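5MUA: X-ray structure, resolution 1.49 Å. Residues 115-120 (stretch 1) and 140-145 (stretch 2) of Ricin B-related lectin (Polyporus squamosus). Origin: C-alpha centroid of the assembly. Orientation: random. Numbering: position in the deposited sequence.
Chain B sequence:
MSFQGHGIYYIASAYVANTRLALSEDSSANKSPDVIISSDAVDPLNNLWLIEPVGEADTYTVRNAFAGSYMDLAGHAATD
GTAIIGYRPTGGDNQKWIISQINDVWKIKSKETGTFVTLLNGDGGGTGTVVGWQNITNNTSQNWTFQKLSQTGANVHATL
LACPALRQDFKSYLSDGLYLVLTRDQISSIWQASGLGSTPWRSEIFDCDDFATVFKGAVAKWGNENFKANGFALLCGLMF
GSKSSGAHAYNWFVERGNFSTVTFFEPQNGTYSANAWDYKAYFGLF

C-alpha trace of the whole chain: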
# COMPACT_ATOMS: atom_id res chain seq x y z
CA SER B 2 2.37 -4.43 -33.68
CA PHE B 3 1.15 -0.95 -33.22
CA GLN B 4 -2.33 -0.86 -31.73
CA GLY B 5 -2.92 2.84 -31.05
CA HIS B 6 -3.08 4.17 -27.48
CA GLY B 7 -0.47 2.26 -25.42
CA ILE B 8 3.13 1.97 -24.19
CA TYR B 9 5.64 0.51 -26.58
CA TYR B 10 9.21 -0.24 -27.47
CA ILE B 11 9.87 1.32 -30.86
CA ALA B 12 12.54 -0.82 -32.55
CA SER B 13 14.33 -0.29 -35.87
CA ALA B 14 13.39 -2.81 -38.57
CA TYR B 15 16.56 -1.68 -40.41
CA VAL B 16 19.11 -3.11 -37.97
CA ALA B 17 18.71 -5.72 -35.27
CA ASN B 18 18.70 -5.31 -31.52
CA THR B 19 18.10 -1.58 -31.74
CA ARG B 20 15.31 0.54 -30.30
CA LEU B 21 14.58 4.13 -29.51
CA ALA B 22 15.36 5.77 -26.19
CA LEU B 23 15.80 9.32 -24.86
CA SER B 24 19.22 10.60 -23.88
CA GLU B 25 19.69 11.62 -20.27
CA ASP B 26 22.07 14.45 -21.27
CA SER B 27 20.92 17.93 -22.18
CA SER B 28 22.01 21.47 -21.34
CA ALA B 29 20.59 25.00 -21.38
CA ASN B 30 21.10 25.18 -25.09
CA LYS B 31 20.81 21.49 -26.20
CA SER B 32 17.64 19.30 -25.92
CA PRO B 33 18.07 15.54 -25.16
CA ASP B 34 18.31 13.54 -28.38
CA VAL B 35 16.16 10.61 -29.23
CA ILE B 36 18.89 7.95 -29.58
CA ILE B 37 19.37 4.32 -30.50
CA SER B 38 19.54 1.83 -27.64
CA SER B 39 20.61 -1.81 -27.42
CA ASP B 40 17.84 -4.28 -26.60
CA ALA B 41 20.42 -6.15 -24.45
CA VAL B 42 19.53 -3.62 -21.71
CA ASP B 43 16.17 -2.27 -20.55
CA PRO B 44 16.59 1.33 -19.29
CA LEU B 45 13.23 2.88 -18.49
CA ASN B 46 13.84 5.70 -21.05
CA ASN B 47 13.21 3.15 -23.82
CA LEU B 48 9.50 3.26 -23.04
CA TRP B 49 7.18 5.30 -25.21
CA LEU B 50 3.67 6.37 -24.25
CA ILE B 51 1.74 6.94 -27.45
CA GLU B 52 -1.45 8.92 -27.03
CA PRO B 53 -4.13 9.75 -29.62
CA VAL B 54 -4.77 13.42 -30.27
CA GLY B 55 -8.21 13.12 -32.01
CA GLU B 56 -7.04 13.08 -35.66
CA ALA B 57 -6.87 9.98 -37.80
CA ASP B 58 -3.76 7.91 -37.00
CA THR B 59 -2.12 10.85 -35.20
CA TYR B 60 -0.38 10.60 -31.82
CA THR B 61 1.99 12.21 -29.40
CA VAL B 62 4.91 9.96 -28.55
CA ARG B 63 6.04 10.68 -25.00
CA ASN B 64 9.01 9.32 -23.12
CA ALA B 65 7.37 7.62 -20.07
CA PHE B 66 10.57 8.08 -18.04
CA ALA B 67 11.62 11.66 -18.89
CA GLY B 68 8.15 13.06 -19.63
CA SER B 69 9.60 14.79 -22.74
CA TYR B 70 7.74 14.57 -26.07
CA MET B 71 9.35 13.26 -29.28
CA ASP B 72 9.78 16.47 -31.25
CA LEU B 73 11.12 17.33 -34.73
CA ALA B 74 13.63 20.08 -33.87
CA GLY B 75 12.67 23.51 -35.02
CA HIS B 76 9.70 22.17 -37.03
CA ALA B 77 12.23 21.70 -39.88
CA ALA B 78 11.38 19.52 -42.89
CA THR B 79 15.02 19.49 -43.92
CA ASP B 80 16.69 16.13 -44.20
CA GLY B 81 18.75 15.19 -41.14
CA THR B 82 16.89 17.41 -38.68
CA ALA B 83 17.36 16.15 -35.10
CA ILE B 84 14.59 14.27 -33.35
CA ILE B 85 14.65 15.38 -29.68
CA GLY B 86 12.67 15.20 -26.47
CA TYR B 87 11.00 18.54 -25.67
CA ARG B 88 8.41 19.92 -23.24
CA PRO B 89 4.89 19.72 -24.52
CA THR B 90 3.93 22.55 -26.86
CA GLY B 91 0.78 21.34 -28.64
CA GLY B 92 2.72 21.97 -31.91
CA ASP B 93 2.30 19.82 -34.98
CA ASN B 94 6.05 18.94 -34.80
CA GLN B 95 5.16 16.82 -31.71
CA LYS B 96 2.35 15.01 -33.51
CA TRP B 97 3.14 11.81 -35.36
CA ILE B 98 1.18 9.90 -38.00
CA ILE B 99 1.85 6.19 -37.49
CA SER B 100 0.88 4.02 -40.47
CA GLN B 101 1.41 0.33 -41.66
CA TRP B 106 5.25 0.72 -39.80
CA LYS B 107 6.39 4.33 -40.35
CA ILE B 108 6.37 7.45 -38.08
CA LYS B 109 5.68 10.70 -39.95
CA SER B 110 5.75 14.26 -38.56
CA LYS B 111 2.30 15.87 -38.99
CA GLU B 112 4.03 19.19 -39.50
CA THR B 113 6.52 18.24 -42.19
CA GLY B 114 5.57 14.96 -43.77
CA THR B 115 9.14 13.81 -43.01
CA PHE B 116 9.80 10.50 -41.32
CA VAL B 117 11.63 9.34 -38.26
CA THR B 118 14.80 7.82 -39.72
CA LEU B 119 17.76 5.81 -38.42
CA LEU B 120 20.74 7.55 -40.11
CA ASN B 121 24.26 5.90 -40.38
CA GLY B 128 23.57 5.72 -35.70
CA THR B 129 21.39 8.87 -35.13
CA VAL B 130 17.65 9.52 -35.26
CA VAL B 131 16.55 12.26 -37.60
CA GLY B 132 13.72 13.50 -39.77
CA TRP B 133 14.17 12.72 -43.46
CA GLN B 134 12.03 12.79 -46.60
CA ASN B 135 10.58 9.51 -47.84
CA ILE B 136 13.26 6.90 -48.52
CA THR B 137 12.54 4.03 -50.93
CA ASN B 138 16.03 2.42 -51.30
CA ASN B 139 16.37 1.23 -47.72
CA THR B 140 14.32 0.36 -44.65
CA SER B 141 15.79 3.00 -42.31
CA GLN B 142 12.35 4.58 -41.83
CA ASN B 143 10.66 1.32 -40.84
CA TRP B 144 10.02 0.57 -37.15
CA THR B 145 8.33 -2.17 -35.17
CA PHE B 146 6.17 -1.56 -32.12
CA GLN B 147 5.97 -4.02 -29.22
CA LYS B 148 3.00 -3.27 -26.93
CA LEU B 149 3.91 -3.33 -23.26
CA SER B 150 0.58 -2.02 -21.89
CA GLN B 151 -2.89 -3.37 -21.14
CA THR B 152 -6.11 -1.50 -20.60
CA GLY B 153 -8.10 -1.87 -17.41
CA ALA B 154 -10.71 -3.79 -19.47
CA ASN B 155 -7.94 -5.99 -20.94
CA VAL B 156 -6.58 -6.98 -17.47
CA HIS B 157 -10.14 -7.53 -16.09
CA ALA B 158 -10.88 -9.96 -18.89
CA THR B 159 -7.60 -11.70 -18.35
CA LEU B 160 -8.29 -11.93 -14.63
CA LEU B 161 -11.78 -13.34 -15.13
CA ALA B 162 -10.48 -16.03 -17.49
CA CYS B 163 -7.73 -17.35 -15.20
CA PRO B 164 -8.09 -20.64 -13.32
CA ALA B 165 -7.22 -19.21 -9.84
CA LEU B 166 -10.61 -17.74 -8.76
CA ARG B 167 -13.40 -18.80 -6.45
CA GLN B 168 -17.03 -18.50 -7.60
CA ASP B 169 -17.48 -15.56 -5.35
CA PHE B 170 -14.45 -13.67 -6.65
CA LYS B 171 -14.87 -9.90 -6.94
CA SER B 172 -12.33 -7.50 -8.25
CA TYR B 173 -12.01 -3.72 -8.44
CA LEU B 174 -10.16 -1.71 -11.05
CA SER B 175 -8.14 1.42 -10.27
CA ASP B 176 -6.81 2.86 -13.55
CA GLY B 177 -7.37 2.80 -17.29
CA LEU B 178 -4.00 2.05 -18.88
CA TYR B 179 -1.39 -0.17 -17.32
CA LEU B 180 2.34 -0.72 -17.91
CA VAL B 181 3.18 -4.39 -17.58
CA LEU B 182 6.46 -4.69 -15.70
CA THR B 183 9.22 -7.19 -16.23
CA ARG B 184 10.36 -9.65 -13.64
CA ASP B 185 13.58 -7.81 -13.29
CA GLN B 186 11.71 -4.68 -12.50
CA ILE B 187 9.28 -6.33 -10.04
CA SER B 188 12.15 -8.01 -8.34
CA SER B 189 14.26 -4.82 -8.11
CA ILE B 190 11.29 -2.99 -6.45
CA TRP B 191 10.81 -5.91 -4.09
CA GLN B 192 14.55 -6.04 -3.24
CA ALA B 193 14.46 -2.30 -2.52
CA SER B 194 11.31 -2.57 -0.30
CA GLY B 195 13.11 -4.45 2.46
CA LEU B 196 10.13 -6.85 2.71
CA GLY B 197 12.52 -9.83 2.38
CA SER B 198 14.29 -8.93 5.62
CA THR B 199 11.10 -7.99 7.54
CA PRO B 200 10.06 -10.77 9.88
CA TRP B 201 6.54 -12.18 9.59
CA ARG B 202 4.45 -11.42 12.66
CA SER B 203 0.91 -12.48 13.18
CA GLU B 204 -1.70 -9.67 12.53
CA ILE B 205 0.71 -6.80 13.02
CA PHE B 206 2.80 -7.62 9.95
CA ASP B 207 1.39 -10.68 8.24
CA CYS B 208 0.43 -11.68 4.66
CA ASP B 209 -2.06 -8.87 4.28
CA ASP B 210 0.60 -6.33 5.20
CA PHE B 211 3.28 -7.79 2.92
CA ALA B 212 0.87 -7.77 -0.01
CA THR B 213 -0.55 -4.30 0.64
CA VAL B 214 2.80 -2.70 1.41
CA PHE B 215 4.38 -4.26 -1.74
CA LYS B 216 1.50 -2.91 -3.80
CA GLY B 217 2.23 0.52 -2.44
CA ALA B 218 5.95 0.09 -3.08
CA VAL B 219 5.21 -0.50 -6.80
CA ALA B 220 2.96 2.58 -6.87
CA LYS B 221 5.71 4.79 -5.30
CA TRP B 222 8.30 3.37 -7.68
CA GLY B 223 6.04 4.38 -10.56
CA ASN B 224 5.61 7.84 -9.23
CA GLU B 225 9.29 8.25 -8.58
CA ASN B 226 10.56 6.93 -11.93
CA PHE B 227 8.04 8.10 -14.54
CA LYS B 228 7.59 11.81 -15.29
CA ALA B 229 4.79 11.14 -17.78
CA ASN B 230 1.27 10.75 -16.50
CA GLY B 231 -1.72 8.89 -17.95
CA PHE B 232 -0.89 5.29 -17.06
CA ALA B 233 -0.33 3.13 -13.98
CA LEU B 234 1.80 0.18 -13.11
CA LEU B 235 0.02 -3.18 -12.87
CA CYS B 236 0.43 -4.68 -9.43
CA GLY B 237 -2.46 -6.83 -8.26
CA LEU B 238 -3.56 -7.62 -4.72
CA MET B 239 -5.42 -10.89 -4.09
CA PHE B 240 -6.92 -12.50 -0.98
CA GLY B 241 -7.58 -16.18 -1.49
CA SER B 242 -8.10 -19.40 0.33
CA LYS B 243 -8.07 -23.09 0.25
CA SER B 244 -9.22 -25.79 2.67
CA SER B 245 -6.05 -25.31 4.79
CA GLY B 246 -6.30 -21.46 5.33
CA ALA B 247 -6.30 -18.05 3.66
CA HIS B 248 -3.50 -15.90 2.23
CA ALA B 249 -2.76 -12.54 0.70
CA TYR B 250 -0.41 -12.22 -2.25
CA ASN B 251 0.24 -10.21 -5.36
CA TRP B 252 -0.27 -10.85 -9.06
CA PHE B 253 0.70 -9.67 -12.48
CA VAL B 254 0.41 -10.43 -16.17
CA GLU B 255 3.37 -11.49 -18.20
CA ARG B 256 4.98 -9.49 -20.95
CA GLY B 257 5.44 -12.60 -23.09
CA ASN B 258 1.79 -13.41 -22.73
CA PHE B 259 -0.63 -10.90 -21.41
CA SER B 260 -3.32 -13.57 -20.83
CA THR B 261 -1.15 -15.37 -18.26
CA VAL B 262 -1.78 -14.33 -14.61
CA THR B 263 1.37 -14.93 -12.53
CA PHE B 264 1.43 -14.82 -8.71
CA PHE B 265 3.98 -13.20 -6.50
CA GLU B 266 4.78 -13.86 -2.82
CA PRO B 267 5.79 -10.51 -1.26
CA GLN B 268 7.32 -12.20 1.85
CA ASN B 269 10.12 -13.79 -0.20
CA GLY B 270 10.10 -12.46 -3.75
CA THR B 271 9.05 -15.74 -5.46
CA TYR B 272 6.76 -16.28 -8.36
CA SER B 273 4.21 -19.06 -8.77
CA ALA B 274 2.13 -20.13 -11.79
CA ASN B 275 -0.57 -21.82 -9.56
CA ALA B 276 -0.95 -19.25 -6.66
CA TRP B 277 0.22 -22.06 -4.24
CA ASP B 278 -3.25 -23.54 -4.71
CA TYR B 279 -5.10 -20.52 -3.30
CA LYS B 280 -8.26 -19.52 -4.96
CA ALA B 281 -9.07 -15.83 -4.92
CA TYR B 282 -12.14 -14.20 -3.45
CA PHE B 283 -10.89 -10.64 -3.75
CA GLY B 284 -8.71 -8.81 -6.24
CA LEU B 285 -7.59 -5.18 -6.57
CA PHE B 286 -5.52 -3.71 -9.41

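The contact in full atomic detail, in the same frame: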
# COMPACT_ATOMS: atom_id res chain seq x y z
N THR B 115 7.90 14.60 -43.05
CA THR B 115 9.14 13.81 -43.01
C THR B 115 9.07 12.74 -41.95
O THR B 115 8.22 12.78 -41.04
CB THR B 115 10.39 14.68 -42.82
OG1 THR B 115 10.32 15.38 -41.59
CG2 THR B 115 10.50 15.73 -43.95
N PHE B 116 9.93 11.75 -42.09
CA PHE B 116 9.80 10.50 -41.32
C PHE B 116 10.92 10.33 -40.33
O PHE B 116 12.07 10.70 -40.59
CB PHE B 116 9.80 9.29 -42.27
CG PHE B 116 8.63 9.27 -43.19
CD1 PHE B 116 7.46 8.72 -42.81
CD2 PHE B 116 8.71 9.83 -44.46
CE1 PHE B 116 6.34 8.70 -43.66
CE2 PHE B 116 7.60 9.83 -45.32
CZ PHE B 116 6.43 9.23 -44.93
N VAL B 117 10.60 9.71 -39.20
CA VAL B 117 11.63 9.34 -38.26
C VAL B 117 12.54 8.28 -38.95
O VAL B 117 12.03 7.23 -39.42
CB VAL B 117 11.01 8.69 -36.99
CG1 VAL B 117 12.08 8.19 -36.03
CG2 VAL B 117 10.07 9.62 -36.29
N THR B 118 13.84 8.52 -38.92
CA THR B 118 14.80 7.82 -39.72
C THR B 118 16.01 7.46 -38.93
O THR B 118 16.51 8.26 -38.21
CB THR B 118 15.19 8.70 -40.93
OG1 THR B 118 13.99 9.13 -41.63
CG2 THR B 118 16.18 8.01 -41.85
N LEU B 119 16.49 6.22 -39.05
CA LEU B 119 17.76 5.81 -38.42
C LEU B 119 18.86 6.11 -39.43
O LEU B 119 18.86 5.56 -40.52
CB LEU B 119 17.71 4.31 -38.10
CG LEU B 119 19.00 3.76 -37.50
CD1 LEU B 119 19.44 4.56 -36.32
CD2 LEU B 119 18.79 2.33 -37.06
N LEU B 120 19.68 7.09 -39.16
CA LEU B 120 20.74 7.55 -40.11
C LEU B 120 22.14 7.01 -39.68
O LEU B 120 22.53 7.13 -38.50
CB LEU B 120 20.76 9.07 -40.10
CG LEU B 120 21.76 9.85 -40.93
CD1 LEU B 120 21.48 9.59 -42.39
CD2 LEU B 120 21.77 11.34 -40.57
N THR B 140 15.38 0.51 -45.62
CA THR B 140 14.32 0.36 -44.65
C THR B 140 14.55 1.19 -43.38
O THR B 140 13.96 0.89 -42.36
CB THR B 140 14.04 -1.09 -44.31
OG1 THR B 140 15.21 -1.68 -43.79
CG2 THR B 140 13.55 -1.84 -45.50
N SER B 141 15.39 2.21 -43.47
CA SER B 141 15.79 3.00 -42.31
C SER B 141 14.62 3.76 -41.67
O SER B 141 14.76 4.23 -40.54
CB SER B 141 16.93 3.97 -42.67
OG SER B 141 16.46 4.99 -43.59
N GLN B 142 13.52 3.93 -42.38
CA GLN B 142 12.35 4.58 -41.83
C GLN B 142 11.28 3.61 -41.33
O GLN B 142 10.14 4.02 -41.01
CB GLN B 142 11.73 5.54 -42.84
CG GLN B 142 12.76 6.48 -43.42
CD GLN B 142 12.24 7.50 -44.37
OE1 GLN B 142 11.38 7.23 -45.21
NE2 GLN B 142 12.82 8.68 -44.30
N ASN B 143 11.65 2.32 -41.22
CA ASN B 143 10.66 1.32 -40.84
C ASN B 143 10.98 0.94 -39.39
O ASN B 143 12.15 0.72 -39.03
CB ASN B 143 10.77 0.09 -41.71
CG ASN B 143 10.35 0.35 -43.14
OD1 ASN B 143 9.79 1.40 -43.47
ND2 ASN B 143 10.61 -0.63 -44.00
N TRP B 144 9.92 0.80 -38.64
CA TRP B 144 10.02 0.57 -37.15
C TRP B 144 9.00 -0.53 -36.82
O TRP B 144 7.97 -0.64 -37.47
CB TRP B 144 9.66 1.88 -36.41
CG TRP B 144 10.57 2.98 -36.76
CD1 TRP B 144 10.38 3.87 -37.76
CD2 TRP B 144 11.86 3.26 -36.22
NE1 TRP B 144 11.48 4.70 -37.88
CE2 TRP B 144 12.40 4.33 -36.95
CE3 TRP B 144 12.65 2.67 -35.22
CZ2 TRP B 144 13.65 4.84 -36.68
CZ3 TRP B 144 13.86 3.17 -34.95
CH2 TRP B 144 14.38 4.25 -35.68
N THR B 145 9.29 -1.27 -35.77
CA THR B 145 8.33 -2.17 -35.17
C THR B 145 7.93 -1.67 -33.81
O THR B 145 8.65 -0.94 -33.22
CB THR B 145 8.84 -3.61 -35.09
OG1 THR B 145 9.97 -3.69 -34.26
CG2 THR B 145 9.23 -4.10 -36.48
O HOH W 1 9.35 6.41 -40.12

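A turn that crosses a strand can add to its bonding, using both main-chain and side-chain groups, provided that its carbonyls and side chains reach the right groups. The contact between residues 115-120 and 140-145 of this ricin B-related lectin illustrates the principle. Residues 116-120 form a strand, while the second stretch makes a type I beta turn from Thr140 to Asn143 and enters a strand at Trp144. The turn is closed by its own backbone hydrogen bond, from Asn143 N to Thr140 O at 2.9 Å. The touching segments run 104° apart, so they cross rather than pair in a ladder, and the approach is local: the CA atoms of Thr118 and Gln142 are 4.6 Å apart, those of Leu119 and Ser141 5.2 Å. Even so, 365 Å² of surface is buried, and three direct hydrogen bonds link the stretches.

Gln142 has the largest area covered by the other stretch. Its side chain leaves the turn with chi1 in the m well and chi2 at t, a path that carries the amide obliquely across the strand, to the Thr118 hydroxyl. There Gln142 NE2 donates to Thr118 OG1 over 2.9 Å. The hydroxyl accepts through a lone pair while its own proton goes to Phe116 O, Thr118 OG1 donating at 2.7 Å. Amide, hydroxyl and carbonyl thus form a short relay in which one oxygen serves as both acceptor and donor. The aliphatic start of Phe116 packs against the same amide, with Phe116 CB 3.7 Å from Gln142 CD, although the end of the phenylalanine side chain leads away from the turn.

Trp144 is next in covered area, and its indole combines polar and apolar contacts. Its CA-to-CB bond points toward the strand, and Trp144 NE1 donates to Val117 O at 3.0 Å, with a nearly straight angle of 164°. The carbonyl lies at the ring edge, near the ring plane, as expected for an acceptor addressed by an in-plane N-H. The benzo portion of the indole meets hydrocarbon: Val117 CG1 lies 3.8 Å from Trp144 CZ2, and Leu119 CB lies 4.1 Å from Trp144 CH2. A buried tryptophan can therefore satisfy its one polar hydrogen without giving up apolar packing.

Leu119 supplies the backbone counterpart. Leu119 N donates to Ser141 O over 3.0 Å at 175°, an almost linear bond that ties the strand directly to a carbonyl within the turn. Beside it, the methyl Thr118 CG2 sits 3.5 Å from Ser141 OG, a packing contact, consistent with a Ser141 CA-to-CB bond that points toward the strand.

A water lies within hydrogen-bonding reach of both stretches, its oxygen 2.9 Å from Val117 O and 2.7 Å from Gln142 O. Val117 O thus accepts from the indole and has the water in reach as well. The general lesson is that a crossing turn and the residue that follows it can engage successive strand residues by different means: an indole N-H at Val117, a side-chain amide at Thr118 and a main-chain carbonyl at Leu119.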